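Local structure of signal recognition 54 kDa protein (Pyrococcus furiosus, 3DM5) at residues A[11-16]-A[32-37]; A[50-55]-A[80-85]. The protein is the SRP54 subunit of the signal recognition particle, a multidomain protein joining a helical bundle to a P-loop-type nucleotide-binding domain and a signal peptide binding domain. All coordinates share one frame; numbering follows the deposited sequence.

Interactions 1 and 2 show how a small helical bundle is assembled from successive antiparallel pairings. Interaction 1 joins helices 5-19 and 25-41, interaction 2 joins helices 46-62 and 71-86, and their centres lie about 12 Å apart. The two meet where helices 25-41 and 46-62 pack together: Gln-36 OE1 is 3.0 Å from Thr-53 OG1, a probable hydrogen bond, while Val-32 and Ile-35 pack against Thr-53. Both contacts also reach a second copy of the protein. Neither belongs to the guanosine-5'-diphosphate pocket, whose 16 residues are drawn from positions 109 to 276; both lie in the N-terminal helical bundle of the same chain.

Interaction 1: residues A[11-16]-A[32-37]; sequences ANTLKK and VRDIQR. With SO4 (sulfate ion), chain F.
Thr-13 and Lys-16 of helix 5-19 meet Asp-34 of helix 25-41 in a partly buried, mixed apolar and ionic contact between the first two helices of the chain. The apolar half is made by the methyl of Thr-13: CG2 lies 3.5 Å from Asp-34 CB, and the two side chains run past each other in opposite directions. The threonine torsion (chi1 77°) directs OG1 back along its own helix to the carbonyl of Leu-10 and leaves CG2 for Asp-34. At the margin Lys-16 reaches across, extended beyond CG and nearly perpendicular to the aspartate; NZ has its stronger partner in Glu-30, and its salt bridge to Asp-34 OD2, at 3.6 Å, is long.

The short segments are antiparallel (170°) with axes 9.7 Å apart, as befits neighbouring helices of the SRP54-type helical bundle. Ile-35 CG1 approaches Thr-13 OG1 at 4.3 Å, and Leu-14 turns to Ile-76 and Val-79 of helix 71-86. Asp-34 OD1 accepts a hydrogen bond from Arg-37 NH1 at 2.9 Å, on the anti side but 24° out of the carboxylate plane, linking Lys-16, Asp-34 and Arg-37 in one salt-bridge network; the oxygen is also tilted from the guanidinium plane. Arg-33 presents its guanidinium edge to a sulfate ion, probably from the crystallisation liquor; Arg-33 NH1 bonds sulfate O1 at 3.1 Å, and NH2 makes only a weak bond to O4.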
ATOM      1  N   ALA A  11     -12.039 -13.721   0.508  1.00 48.38           N
ATOM      2  CA  ALA A  11     -11.769 -14.829  -0.398  1.00 51.57           C
ATOM      3  C   ALA A  11     -10.450 -15.553  -0.095  1.00 54.49           C
ATOM      4  O   ALA A  11     -10.346 -16.767  -0.273  1.00 53.82           O
ATOM      5  CB  ALA A  11     -11.783 -14.328  -1.827  1.00 46.07           C
ATOM      6  N   ASN A  12      -9.441 -14.812   0.355  1.00 47.62           N
ATOM      7  CA  ASN A  12      -8.128 -15.402   0.592  1.00 51.30           C
ATOM      8  C   ASN A  12      -8.096 -16.319   1.800  1.00 57.02           C
ATOM      9  O   ASN A  12      -7.344 -17.292   1.838  1.00 61.15           O
ATOM     10  CB  ASN A  12      -7.052 -14.325   0.707  1.00 48.54           C
ATOM     11  CG  ASN A  12      -6.694 -13.727  -0.638  1.00 60.02           C
ATOM     12  OD1 ASN A  12      -7.022 -14.284  -1.691  1.00 55.06           O
ATOM     13  ND2 ASN A  12      -6.027 -12.583  -0.612  1.00 54.12           N
ATOM     14  N   THR A  13      -8.919 -16.013   2.789  1.00 50.49           N
ATOM     15  CA  THR A  13      -8.990 -16.859   3.963  1.00 52.91           C
ATOM     16  C   THR A  13      -9.631 -18.171   3.552  1.00 56.09           C
ATOM     17  O   THR A  13      -9.298 -19.212   4.093  1.00 63.74           O
ATOM     18  CB  THR A  13      -9.799 -16.200   5.086  1.00 53.60           C
ATOM     19  OG1 THR A  13     -11.200 -16.306   4.795  1.00 48.31           O
ATOM     20  CG2 THR A  13      -9.402 -14.735   5.226  1.00 46.02           C
ATOM     21  N   LEU A  14     -10.539 -18.118   2.581  1.00 58.03           N
ATOM     22  CA  LEU A  14     -11.218 -19.320   2.103  1.00 54.61           C
ATOM     23  C   LEU A  14     -10.299 -20.143   1.202  1.00 58.99           C
ATOM     24  O   LEU A  14     -10.309 -21.373   1.269  1.00 58.37           O
ATOM     25  CB  LEU A  14     -12.541 -18.984   1.392  1.00 44.51           C
ATOM     26  CG  LEU A  14     -13.671 -18.486   2.299  1.00 47.39           C
ATOM     27  CD1 LEU A  14     -14.979 -18.518   1.570  1.00 46.20           C
ATOM     28  CD2 LEU A  14     -13.755 -19.324   3.571  1.00 44.57           C
ATOM     29  N   LYS A  15      -9.510 -19.462   0.369  1.00 56.57           N
ATOM     30  CA  LYS A  15      -8.477 -20.121  -0.433  1.00 59.88           C
ATOM     31  C   LYS A  15      -7.476 -20.817   0.473  1.00 62.22           C
ATOM     32  O   LYS A  15      -7.078 -21.947   0.222  1.00 64.60           O
ATOM     33  CB  LYS A  15      -7.738 -19.124  -1.324  1.00 54.15           C
ATOM     34  CG  LYS A  15      -8.549 -18.620  -2.525  1.00 59.07           C
ATOM     35  CD  LYS A  15      -7.949 -17.325  -3.065  1.00 63.60           C
ATOM     36  CE  LYS A  15      -8.926 -16.528  -3.933  1.00 60.94           C
ATOM     37  NZ  LYS A  15      -8.610 -16.605  -5.393  1.00 67.71           N
ATOM     38  N   LYS A  16      -7.073 -20.139   1.537  1.00 57.70           N
ATOM     39  CA  LYS A  16      -6.114 -20.716   2.453  1.00 53.06           C
ATOM     40  C   LYS A  16      -6.648 -22.037   2.946  1.00 64.78           C
ATOM     41  O   LYS A  16      -5.930 -23.032   2.980  1.00 72.55           O
ATOM     42  CB  LYS A  16      -5.849 -19.783   3.632  1.00 63.97           C
ATOM     43  CG  LYS A  16      -4.796 -18.713   3.365  1.00 74.49           C
ATOM     44  CD  LYS A  16      -4.312 -18.090   4.674  1.00 87.34           C
ATOM     45  CE  LYS A  16      -3.172 -17.109   4.433  1.00 99.90           C
ATOM     46  NZ  LYS A  16      -2.625 -16.573   5.717  1.00 98.69           N
ATOM     47  N   VAL A  32     -10.273 -17.272  11.749  1.00 56.66           N
ATOM     48  CA  VAL A  32     -11.076 -16.323  12.507  1.00 57.57           C
ATOM     49  C   VAL A  32     -10.355 -14.979  12.622  1.00 58.60           C
ATOM     50  O   VAL A  32     -10.961 -13.914  12.462  1.00 53.88           O
ATOM     51  CB  VAL A  32     -11.440 -16.867  13.903  1.00 59.71           C
ATOM     52  CG1 VAL A  32     -11.744 -15.722  14.866  1.00 53.16           C
ATOM     53  CG2 VAL A  32     -12.614 -17.833  13.795  1.00 53.39           C
ATOM     54  N   ARG A  33      -9.053 -15.031  12.870  1.00 55.69           N
ATOM     55  CA  ARG A  33      -8.283 -13.808  13.008  1.00 49.69           C
ATOM     56  C   ARG A  33      -8.087 -13.103  11.669  1.00 54.05           C
ATOM     57  O   ARG A  33      -8.082 -11.874  11.600  1.00 55.71           O
ATOM     58  CB  ARG A  33      -6.950 -14.105  13.684  1.00 56.54           C
ATOM     59  CG  ARG A  33      -7.112 -14.517  15.135  1.00 54.72           C
ATOM     60  CD  ARG A  33      -5.848 -15.133  15.685  1.00 65.02           C
ATOM     61  NE  ARG A  33      -5.948 -15.390  17.120  1.00 68.47           N
ATOM     62  CZ  ARG A  33      -5.170 -16.256  17.764  1.00 75.37           C
ATOM     63  NH1 ARG A  33      -4.266 -16.951  17.085  1.00 70.10           N
ATOM     64  NH2 ARG A  33      -5.297 -16.437  19.074  1.00 65.15           N
ATOM     65  N   ASP A  34      -7.929 -13.876  10.600  1.00 50.09           N
ATOM     66  CA  ASP A  34      -7.887 -13.277   9.276  1.00 49.21           C
ATOM     67  C   ASP A  34      -9.179 -12.506   8.997  1.00 51.52           C
ATOM     68  O   ASP A  34      -9.136 -11.423   8.430  1.00 49.00           O
ATOM     69  CB  ASP A  34      -7.617 -14.316   8.183  1.00 62.93           C
ATOM     70  CG  ASP A  34      -6.124 -14.567   7.962  1.00 76.27           C
ATOM     71  OD1 ASP A  34      -5.294 -13.910   8.636  1.00 67.58           O
ATOM     72  OD2 ASP A  34      -5.782 -15.419   7.108  1.00 75.93           O
ATOM     73  N   ILE A  35     -10.318 -13.050   9.421  1.00 52.21           N
ATOM     74  CA  ILE A  35     -11.610 -12.412   9.189  1.00 47.20           C
ATOM     75  C   ILE A  35     -11.835 -11.187  10.078  1.00 48.61           C
ATOM     76  O   ILE A  35     -12.350 -10.169   9.623  1.00 48.36           O
ATOM     77  CB  ILE A  35     -12.780 -13.398   9.366  1.00 53.46           C
ATOM     78  CG1 ILE A  35     -12.625 -14.592   8.416  1.00 47.47           C
ATOM     79  CG2 ILE A  35     -14.124 -12.691   9.125  1.00 45.30           C
ATOM     80  CD1 ILE A  35     -13.538 -15.768   8.766  1.00 41.33           C
ATOM     81  N   GLN A  36     -11.453 -11.278  11.343  1.00 46.45           N
ATOM     82  CA  GLN A  36     -11.514 -10.109  12.209  1.00 49.62           C
ATOM     83  C   GLN A  36     -10.750  -8.959  11.585  1.00 45.45           C
ATOM     84  O   GLN A  36     -11.257  -7.852  11.500  1.00 46.60           O
ATOM     85  CB  GLN A  36     -10.967 -10.426  13.596  1.00 44.75           C
ATOM     86  CG  GLN A  36     -11.788 -11.492  14.315  1.00 49.41           C
ATOM     87  CD  GLN A  36     -11.179 -11.906  15.618  1.00 53.83           C
ATOM     88  OE1 GLN A  36     -11.857 -12.484  16.477  1.00 59.04           O
ATOM     89  NE2 GLN A  36      -9.886 -11.624  15.785  1.00 49.73           N
ATOM     90  N   ARG A  37      -9.536  -9.226  11.124  1.00 51.68           N
ATOM     91  CA  ARG A  37      -8.718  -8.173  10.533  1.00 45.85           C
ATOM     92  C   ARG A  37      -9.360  -7.558   9.298  1.00 52.48           C
ATOM     93  O   ARG A  37      -9.362  -6.328   9.137  1.00 50.92           O
ATOM     94  CB  ARG A  37      -7.296  -8.663  10.238  1.00 50.21           C
ATOM     95  CG  ARG A  37      -6.299  -8.371  11.367  1.00 64.91           C
ATOM     96  CD  ARG A  37      -4.863  -8.845  11.061  1.00 62.05           C
ATOM     97  NE  ARG A  37      -4.580 -10.156  11.653  1.00 74.13           N
ATOM     98  CZ  ARG A  37      -4.473 -11.294  10.968  1.00 72.77           C
ATOM     99  NH1 ARG A  37      -4.614 -11.293   9.646  1.00 59.87           N
ATOM    100  NH2 ARG A  37      -4.217 -12.434  11.610  1.00 69.93           N
TER
HETATM  101  S   SO4 F 447      -3.095 -19.385  19.950  1.00 90.21           S
HETATM  102  O1  SO4 F 447      -2.904 -19.301  18.500  1.00 65.42           O
HETATM  103  O2  SO4 F 447      -2.440 -20.603  20.413  1.00 87.58           O
HETATM  104  O3  SO4 F 447      -2.514 -18.234  20.628  1.00 76.51           O
HETATM  105  O4  SO4 F 447      -4.509 -19.403  20.314  1.00 77.25           O

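Interaction 2: residues A[50-55]-A[80-85]; sequences LQLTRE and YEELTK
Leu-52 and Glu-55, one turn apart on helix 46-62, meet Glu-82 and Leu-83 on helix 71-86, and the contact splits into an apolar and an acidic half. Leu-52 divides its two methyls between two partners. Leu-52 CD1 lies beside the backbone of the opposite helix, 3.7 Å from Glu-82 O and close to that residue's CB, whereas Leu-52 CD2 meets Leu-83 CD2 at 3.9 Å, the two leucines set crosswise. With CG anti to the backbone N (chi1 175°), Leu-52 carries its branch across the helix interface even though its first bond leaves alongside it.

In the acidic half both glutamates bend at chi2 and run nearly at right angles to each other. CG of Glu-55 lies against the carboxylate of Glu-82, 3.4 Å from Glu-82 OE1. The carboxylates themselves are turned 66° apart, and OE1 of Glu-55 stands 3.8 Å from OE2 of Glu-82.

Around this first shell, helix 25-41 supplies Leu-39 against Leu-52, and Leu-83 touches Leu-294. Arg-59, one turn beyond Glu-55, forms salt bridges with both Glu-82 and Glu-81, and Glu-81 is paired further with Lys-77 and Lys-85. On another side of helix 71-86, Tyr-80 and Thr-84 pack against helix 286-293, joining the bundle to that helix; the hydroxyl of Thr-84 bonds back to the carbonyl of Tyr-80.

No hydrogen bond spans the two segments; across them the leucine methyls and the CG of Glu-55 make the contact, while Arg-59 ties the helices ionically. Glu-55 is partly exposed, with a long, weak ion pair to Arg-58. Arg-59 probably offsets the charge on buried Glu-82: their salt bridge would favour its ionised form, while the nearby acid would act the other way.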
ATOM      1  N   LEU A  50     -16.693  -9.484  16.741  1.00 48.13           N
ATOM      2  CA  LEU A  50     -16.472 -10.482  17.778  1.00 55.59           C
ATOM      3  C   LEU A  50     -17.555 -11.541  17.752  1.00 60.09           C
ATOM      4  O   LEU A  50     -17.274 -12.737  17.780  1.00 63.79           O
ATOM      5  CB  LEU A  50     -16.457  -9.832  19.154  1.00 50.49           C
ATOM      6  CG  LEU A  50     -15.079  -9.653  19.755  1.00 59.21           C
ATOM      7  CD1 LEU A  50     -15.241  -9.155  21.163  1.00 56.80           C
ATOM      8  CD2 LEU A  50     -14.360 -10.994  19.722  1.00 63.14           C
ATOM      9  N   GLN A  51     -18.798 -11.081  17.710  1.00 50.50           N
ATOM     10  CA  GLN A  51     -19.945 -11.959  17.812  1.00 52.40           C
ATOM     11  C   GLN A  51     -19.983 -12.908  16.622  1.00 52.94           C
ATOM     12  O   GLN A  51     -20.203 -14.111  16.766  1.00 55.10           O
ATOM     13  CB  GLN A  51     -21.208 -11.106  17.924  1.00 56.84           C
ATOM     14  CG  GLN A  51     -22.485 -11.701  17.353  1.00 67.95           C
ATOM     15  CD  GLN A  51     -23.528 -10.617  17.065  1.00 86.83           C
ATOM     16  OE1 GLN A  51     -23.941  -9.879  17.969  1.00 86.46           O
ATOM     17  NE2 GLN A  51     -23.943 -10.509  15.802  1.00 78.87           N
ATOM     18  N   LEU A  52     -19.739 -12.364  15.445  1.00 48.09           N
ATOM     19  CA  LEU A  52     -19.710 -13.173  14.244  1.00 54.94           C
ATOM     20  C   LEU A  52     -18.563 -14.178  14.236  1.00 56.59           C
ATOM     21  O   LEU A  52     -18.751 -15.334  13.872  1.00 55.77           O
ATOM     22  CB  LEU A  52     -19.604 -12.280  13.012  1.00 46.62           C
ATOM     23  CG  LEU A  52     -19.450 -13.011  11.682  1.00 50.05           C
ATOM     24  CD1 LEU A  52     -20.764 -13.662  11.327  1.00 46.53           C
ATOM     25  CD2 LEU A  52     -18.974 -12.053  10.576  1.00 51.87           C
ATOM     26  N   THR A  53     -17.364 -13.746  14.606  1.00 48.51           N
ATOM     27  CA  THR A  53     -16.230 -14.659  14.504  1.00 58.49           C
ATOM     28  C   THR A  53     -16.187 -15.680  15.644  1.00 64.41           C
ATOM     29  O   THR A  53     -15.500 -16.695  15.546  1.00 57.20           O
ATOM     30  CB  THR A  53     -14.880 -13.925  14.320  1.00 59.17           C
ATOM     31  OG1 THR A  53     -14.587 -13.102  15.465  1.00 54.27           O
ATOM     32  CG2 THR A  53     -14.919 -13.087  13.037  1.00 48.30           C
ATOM     33  N   ARG A  54     -16.947 -15.420  16.706  1.00 57.85           N
ATOM     34  CA  ARG A  54     -17.076 -16.380  17.793  1.00 59.95           C
ATOM     35  C   ARG A  54     -18.047 -17.474  17.393  1.00 62.02           C
ATOM     36  O   ARG A  54     -17.893 -18.627  17.789  1.00 65.34           O
ATOM     37  CB  ARG A  54     -17.536 -15.710  19.086  1.00 66.42           C
ATOM     38  CG  ARG A  54     -16.416 -15.004  19.848  1.00 76.43           C
ATOM     39  CD  ARG A  54     -16.936 -14.380  21.135  1.00 80.86           C
ATOM     40  NE  ARG A  54     -15.988 -13.424  21.702  1.00 87.34           N
ATOM     41  CZ  ARG A  54     -14.979 -13.755  22.504  1.00 97.32           C
ATOM     42  NH1 ARG A  54     -14.783 -15.024  22.835  1.00107.31           N
ATOM     43  NH2 ARG A  54     -14.165 -12.820  22.976  1.00 92.56           N
ATOM     44  N   GLU A  55     -19.044 -17.110  16.600  1.00 59.43           N
ATOM     45  CA  GLU A  55     -19.987 -18.090  16.075  1.00 58.30           C
ATOM     46  C   GLU A  55     -19.307 -18.964  15.019  1.00 62.91           C
ATOM     47  O   GLU A  55     -19.498 -20.185  14.977  1.00 57.16           O
ATOM     48  CB  GLU A  55     -21.209 -17.390  15.478  1.00 52.58           C
ATOM     49  CG  GLU A  55     -22.128 -18.303  14.686  1.00 61.04           C
ATOM     50  CD  GLU A  55     -22.849 -19.334  15.551  1.00 78.10           C
ATOM     51  OE1 GLU A  55     -23.594 -20.169  14.984  1.00 79.10           O
ATOM     52  OE2 GLU A  55     -22.677 -19.309  16.793  1.00 75.19           O
ATOM     53  N   TYR A  80     -19.512 -18.955   4.629  1.00 43.08           N
ATOM     54  CA  TYR A  80     -20.412 -18.359   3.649  1.00 41.96           C
ATOM     55  C   TYR A  80     -21.758 -18.051   4.266  1.00 48.45           C
ATOM     56  O   TYR A  80     -22.368 -17.026   3.968  1.00 44.58           O
ATOM     57  CB  TYR A  80     -20.622 -19.298   2.484  1.00 36.21           C
ATOM     58  CG  TYR A  80     -21.765 -18.915   1.581  1.00 42.18           C
ATOM     59  CD1 TYR A  80     -22.885 -19.726   1.452  1.00 42.17           C
ATOM     60  CD2 TYR A  80     -21.716 -17.760   0.834  1.00 41.96           C
ATOM     61  CE1 TYR A  80     -23.925 -19.383   0.592  1.00 43.18           C
ATOM     62  CE2 TYR A  80     -22.751 -17.411  -0.024  1.00 47.32           C
ATOM     63  CZ  TYR A  80     -23.851 -18.220  -0.141  1.00 43.91           C
ATOM     64  OH  TYR A  80     -24.874 -17.844  -0.992  1.00 47.37           O
ATOM     65  N   GLU A  81     -22.202 -18.957   5.130  1.00 45.88           N
ATOM     66  CA  GLU A  81     -23.536 -18.916   5.710  1.00 46.21           C
ATOM     67  C   GLU A  81     -23.627 -17.881   6.825  1.00 48.79           C
ATOM     68  O   GLU A  81     -24.608 -17.137   6.931  1.00 48.38           O
ATOM     69  CB  GLU A  81     -23.917 -20.315   6.205  1.00 47.02           C
ATOM     70  CG  GLU A  81     -25.066 -20.373   7.196  1.00 68.53           C
ATOM     71  CD  GLU A  81     -25.345 -21.795   7.660  1.00 87.67           C
ATOM     72  OE1 GLU A  81     -26.295 -21.980   8.460  1.00 87.07           O
ATOM     73  OE2 GLU A  81     -24.612 -22.721   7.223  1.00 74.94           O
ATOM     74  N   GLU A  82     -22.590 -17.827   7.647  1.00 46.23           N
ATOM     75  CA  GLU A  82     -22.501 -16.813   8.684  1.00 46.54           C
ATOM     76  C   GLU A  82     -22.442 -15.385   8.112  1.00 48.32           C
ATOM     77  O   GLU A  82     -23.172 -14.497   8.578  1.00 48.81           O
ATOM     78  CB  GLU A  82     -21.322 -17.100   9.612  1.00 51.18           C
ATOM     79  CG  GLU A  82     -21.589 -18.259  10.538  1.00 57.82           C
ATOM     80  CD  GLU A  82     -22.930 -18.131  11.246  1.00 65.54           C
ATOM     81  OE1 GLU A  82     -23.267 -17.017  11.721  1.00 61.09           O
ATOM     82  OE2 GLU A  82     -23.647 -19.151  11.328  1.00 66.75           O
ATOM     83  N   LEU A  83     -21.588 -15.176   7.109  1.00 42.72           N
ATOM     84  CA  LEU A  83     -21.458 -13.884   6.456  1.00 36.84           C
ATOM     85  C   LEU A  83     -22.767 -13.469   5.798  1.00 42.26           C
ATOM     86  O   LEU A  83     -23.139 -12.307   5.840  1.00 44.57           O
ATOM     87  CB  LEU A  83     -20.317 -13.885   5.416  1.00 43.86           C
ATOM     88  CG  LEU A  83     -18.910 -13.567   5.943  1.00 52.60           C
ATOM     89  CD1 LEU A  83     -17.865 -13.569   4.826  1.00 46.45           C
ATOM     90  CD2 LEU A  83     -18.903 -12.228   6.671  1.00 46.66           C
ATOM     91  N   THR A  84     -23.475 -14.417   5.195  1.00 46.06           N
ATOM     92  CA  THR A  84     -24.757 -14.093   4.575  1.00 48.29           C
ATOM     93  C   THR A  84     -25.793 -13.588   5.576  1.00 46.10           C
ATOM     94  O   THR A  84     -26.521 -12.644   5.266  1.00 39.17           O
ATOM     95  CB  THR A  84     -25.343 -15.244   3.724  1.00 42.78           C
ATOM     96  OG1 THR A  84     -24.459 -15.527   2.638  1.00 44.22           O
ATOM     97  CG2 THR A  84     -26.696 -14.820   3.119  1.00 40.68           C
ATOM     98  N   LYS A  85     -25.857 -14.200   6.760  1.00 41.59           N
ATOM     99  CA  LYS A  85     -26.815 -13.755   7.790  1.00 47.98           C
ATOM    100  C   LYS A  85     -26.396 -12.402   8.338  1.00 48.29           C
ATOM    101  O   LYS A  85     -27.229 -11.598   8.752  1.00 56.95           O
ATOM    102  CB  LYS A  85     -26.936 -14.755   8.943  1.00 51.41           C
ATOM    103  CG  LYS A  85     -27.553 -16.089   8.551  1.00 66.09           C
ATOM    104  CD  LYS A  85     -27.420 -17.117   9.662  1.00 65.43           C
ATOM    105  CE  LYS A  85     -27.782 -18.512   9.157  1.00 75.90           C
ATOM    106  NZ  LYS A  85     -27.522 -19.601  10.156  1.00 78.01           N
TER